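PDB 1YQH: IG hypothetical 16092 from Bacillus cereus ATCC 14579, which is of unknown function but may bind thiamine or a related small molecule. Local coordinates for the interface of chains A and B and the interface of chains A and C. Sequence-based numbering; all coordinates share one arbitrary frame. Chains: chain A/B/C, IG hypothetical 16092.

Strand 75-84 of chain A serves both neighbours. In contact 1 it joins strand 8-17 in receiving a selenomethionine from chain B; in contact 2 the last residues of the same strand, their side chains pointing the other way, work with helix 54-70 against the same helix of chain C. The C-alpha centres of the two contacts lie about 11 Å apart, and A:Ile82 belongs to both, its backbone turned to contact 1 and its side chain to contact 2. One thin layer of chain A thus separates two different two-fold interfaces. Two such interfaces on each chain would suffice to build the four-chain deposited assembly, though the structure alone does not show that this tetramer is the biological form.

Contact 1: the interface of chains A and B. Residues chain A 9-11, 81-83, 95; chain B 13, 46.
B:Met46, a selenomethionine, lays its whole side chain across strands 8-17 and 75-84 of chain A and buries 100 Å² there. Apolar packing dominates. At the base of the chain, CB sits 3.6 Å from the hydroxyl OG of A:Ser11, and CG runs on over the same serine. The selenium then lies 3.7 Å from CB of A:His83, with the methyl CG2 of A:Thr9 on another side of it. The terminal methyl CE ends 3.6 Å from CG of A:Lys81, against the aliphatic stem of a side chain that it crosses obliquely. Successive bends in the selenomethionine, at chi2 (-57°) and chi3 (-62°), fold it back on itself, which lets CE reach strand 75-84 while CB and CG remain over strand 8-17.

Backbone atoms complete the bed: CE also lies 3.6 Å from the amide N of A:His83, a van der Waals contact with the strand itself.

Polar groups gather at the rim. The side-chain amine NZ of A:Lys95 comes within 3.8 Å of SE of B:Met46. The same NZ hydrogen-bonds to ND1 of A:His83 at 2.9 Å. It approaches close to the imidazole plane, 11° out of it, so the ring nitrogen is met nearly edge-on and A:Lys95 ties helix 92-96 to the strand beside the selenomethionine. Across the interface, a water bridges NZ of A:Lys81 (3.0 Å) and the hydroxyl OG of B:Ser13 (2.7 Å). The lysine chain, bent at chi3 and chi4, brings NZ to that water after its stem has packed on CE.

In the fold, B:Met46 comes from the loop that, by the chain A ranges, joins strands 40-43 and 48-52, and plugs onto the two chain A strands, with helix 92-96 reaching in from the side; two-fold symmetry repeats the arrangement with the chains exchanged.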
# COMPACT_ATOMS: atom_id res chain seq x y z
N THR A 9 13.04 4.27 -7.27
CA THR A 9 13.01 3.05 -6.50
C THR A 9 11.51 2.74 -6.27
O THR A 9 10.70 3.66 -6.11
CB THR A 9 13.81 3.22 -5.18
OG1 THR A 9 15.19 3.52 -5.51
CG2 THR A 9 13.77 1.97 -4.33
N MSE A 10 11.16 1.46 -6.30
CA MSE A 10 9.77 1.04 -6.25
C MSE A 10 9.72 -0.28 -5.48
O MSE A 10 10.70 -1.02 -5.45
CB MSE A 10 9.29 0.81 -7.69
CG MSE A 10 7.84 0.47 -7.87
SE MSE A 10 7.50 0.13 -9.75
CE MSE A 10 7.86 1.93 -10.49
N SER A 11 8.60 -0.55 -4.81
CA SER A 11 8.32 -1.91 -4.38
C SER A 11 6.96 -2.33 -4.90
O SER A 11 6.11 -1.48 -5.20
CB SER A 11 8.40 -2.06 -2.86
OG SER A 11 7.37 -1.34 -2.21
N LYS A 81 4.50 0.78 -4.58
CA LYS A 81 4.90 2.03 -3.95
C LYS A 81 6.09 2.59 -4.73
O LYS A 81 7.05 1.86 -5.01
CB LYS A 81 5.29 1.81 -2.49
CG LYS A 81 5.21 3.08 -1.65
CD LYS A 81 5.35 2.77 -0.16
CE LYS A 81 4.04 2.28 0.49
NZ LYS A 81 3.02 3.37 0.69
N ILE A 82 6.02 3.87 -5.08
CA ILE A 82 7.06 4.49 -5.89
C ILE A 82 7.66 5.65 -5.13
O ILE A 82 6.93 6.49 -4.61
CB ILE A 82 6.53 5.03 -7.25
CG1 ILE A 82 5.73 3.96 -8.01
CG2 ILE A 82 7.68 5.58 -8.13
CD1 ILE A 82 4.98 4.49 -9.23
N HIS A 83 9.00 5.70 -5.09
CA HIS A 83 9.71 6.90 -4.61
C HIS A 83 10.19 7.64 -5.85
O HIS A 83 11.09 7.19 -6.56
CB HIS A 83 10.90 6.54 -3.71
CG HIS A 83 11.44 7.71 -2.95
ND1 HIS A 83 12.06 7.58 -1.72
CD2 HIS A 83 11.45 9.03 -3.24
CE1 HIS A 83 12.44 8.78 -1.30
NE2 HIS A 83 12.07 9.67 -2.19
N LYS A 95 18.78 4.75 0.65
CA LYS A 95 17.75 4.55 1.67
C LYS A 95 18.10 3.51 2.72
O LYS A 95 17.64 3.61 3.86
CB LYS A 95 16.40 4.26 1.01
CG LYS A 95 16.01 5.40 0.04
CD LYS A 95 14.58 5.35 -0.40
CE LYS A 95 13.64 5.86 0.66
NZ LYS A 95 12.24 5.48 0.31
N SER B 13 5.91 1.38 6.65
CA SER B 13 6.68 2.56 6.35
C SER B 13 6.03 3.77 7.00
O SER B 13 4.83 3.77 7.30
CB SER B 13 6.81 2.73 4.84
OG SER B 13 5.55 2.91 4.24
N MSE B 46 11.79 0.80 0.59
CA MSE B 46 10.44 1.37 0.63
C MSE B 46 9.65 1.03 1.89
O MSE B 46 8.69 1.72 2.23
CB MSE B 46 9.59 0.93 -0.59
CG MSE B 46 10.18 1.26 -1.96
SE MSE B 46 10.54 3.16 -2.19
CE MSE B 46 8.71 3.89 -1.99
O HOH W 1 5.13 4.75 2.32

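Contact 2: the interface of chains A and C. Residues chain A 54, 58, 82, 84; chain C 62, 65-66.
A:Tyr84 and C:Gln65 form the core of the contact, the glutamine's carboxamide lying flat on one face of the phenol ring. The two planes are 7° apart, a stacked arrangement, and NE2 of C:Gln65 rides 3.5 Å above the ring plane, shifted toward the rim. The amide carbon CD is 3.7 Å from CG of A:Tyr84, while the oxygen OE1 extends beyond the ring to lie 3.6 Å from its CB. The overlap is therefore centred on the base of the ring, nearer CB than the hydroxyl.

C:Gln66 meets the other end of the tyrosine. As modelled, its amide stands nearly perpendicular to the ring, 84° between the planes, with NE2 at the ring's edge beside the hydroxyl OH. The modelled separation there is too short to be real, so the exact placement of this amide is doubtful.

Leucines of helix 54-70 in chain A extend the patch. CD2 of A:Leu54 approaches NE2 of C:Gln65 at 3.7 Å, and CD1 of A:Leu58 packs 3.7 Å from CD of C:Lys62, the two side chains running antiparallel alongside each other. CG2 of A:Ile82 borders OE1 of C:Gln65 more loosely.

Torsions set the stack. A chi1 of 78° tucks CG of C:Gln65 in over its own backbone, flanked by N and C, and the extended chain beyond it carries the amide from helix 54-70 out to the tyrosine that closes strand 75-84.

The site links chains A and C by setting helix 54-70 of each copy against the helix and strand of its partner. Its two-fold twin supplies the same grip again, and together they may hold the four-chain deposited assembly together, if that assembly forms in solution.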
# COMPACT_ATOMS: atom_id res chain seq x y z
N LEU A 54 11.51 4.58 -14.51
CA LEU A 54 10.09 4.49 -14.15
C LEU A 54 9.26 3.60 -15.09
O LEU A 54 8.61 2.68 -14.63
CB LEU A 54 9.46 5.88 -14.09
CG LEU A 54 7.95 5.95 -13.74
CD1 LEU A 54 7.63 5.34 -12.35
CD2 LEU A 54 7.47 7.38 -13.84
N LEU A 58 7.49 0.00 -14.22
CA LEU A 58 6.04 -0.20 -14.32
C LEU A 58 5.70 -1.33 -15.30
O LEU A 58 4.77 -2.10 -15.05
CB LEU A 58 5.30 1.09 -14.69
CG LEU A 58 5.32 2.14 -13.59
CD1 LEU A 58 4.86 3.47 -14.19
CD2 LEU A 58 4.42 1.71 -12.41
N ILE A 82 6.02 3.87 -5.08
CA ILE A 82 7.06 4.49 -5.89
C ILE A 82 7.66 5.65 -5.13
O ILE A 82 6.93 6.49 -4.61
CB ILE A 82 6.53 5.03 -7.25
CG1 ILE A 82 5.73 3.96 -8.01
CG2 ILE A 82 7.68 5.58 -8.13
CD1 ILE A 82 4.98 4.49 -9.23
N TYR A 84 9.55 8.78 -6.11
CA TYR A 84 9.75 9.53 -7.33
C TYR A 84 10.46 10.84 -6.99
O TYR A 84 9.94 11.66 -6.24
CB TYR A 84 8.37 9.80 -7.96
CG TYR A 84 8.38 10.47 -9.30
CD1 TYR A 84 8.98 9.85 -10.41
CD2 TYR A 84 7.77 11.71 -9.49
CE1 TYR A 84 8.99 10.46 -11.65
CE2 TYR A 84 7.77 12.33 -10.74
CZ TYR A 84 8.38 11.69 -11.81
OH TYR A 84 8.39 12.29 -13.06
N LYS C 62 0.82 8.41 -13.23
CA LYS C 62 2.12 9.00 -13.60
C LYS C 62 2.02 10.52 -13.75
O LYS C 62 2.88 11.26 -13.28
CB LYS C 62 2.63 8.38 -14.90
CG LYS C 62 3.09 6.95 -14.71
CD LYS C 62 3.17 6.19 -16.02
CE LYS C 62 4.27 6.71 -16.89
NZ LYS C 62 4.40 5.92 -18.16
N GLN C 65 1.49 12.18 -10.20
CA GLN C 65 2.73 12.37 -9.43
C GLN C 65 3.62 13.45 -10.06
O GLN C 65 4.24 14.23 -9.35
CB GLN C 65 3.45 11.04 -9.14
CG GLN C 65 4.22 10.47 -10.26
CD GLN C 65 5.01 9.19 -9.89
OE1 GLN C 65 5.02 8.71 -8.74
NE2 GLN C 65 5.66 8.64 -10.88
N GLN C 66 3.66 13.53 -11.40
CA GLN C 66 4.42 14.60 -12.04
C GLN C 66 3.81 15.97 -11.74
O GLN C 66 4.54 16.94 -11.55
CB GLN C 66 4.56 14.38 -13.57
CG GLN C 66 5.40 15.45 -14.26
CD GLN C 66 6.82 15.51 -13.77
OE1 GLN C 66 7.36 16.60 -13.51
NE2 GLN C 66 7.45 14.35 -13.64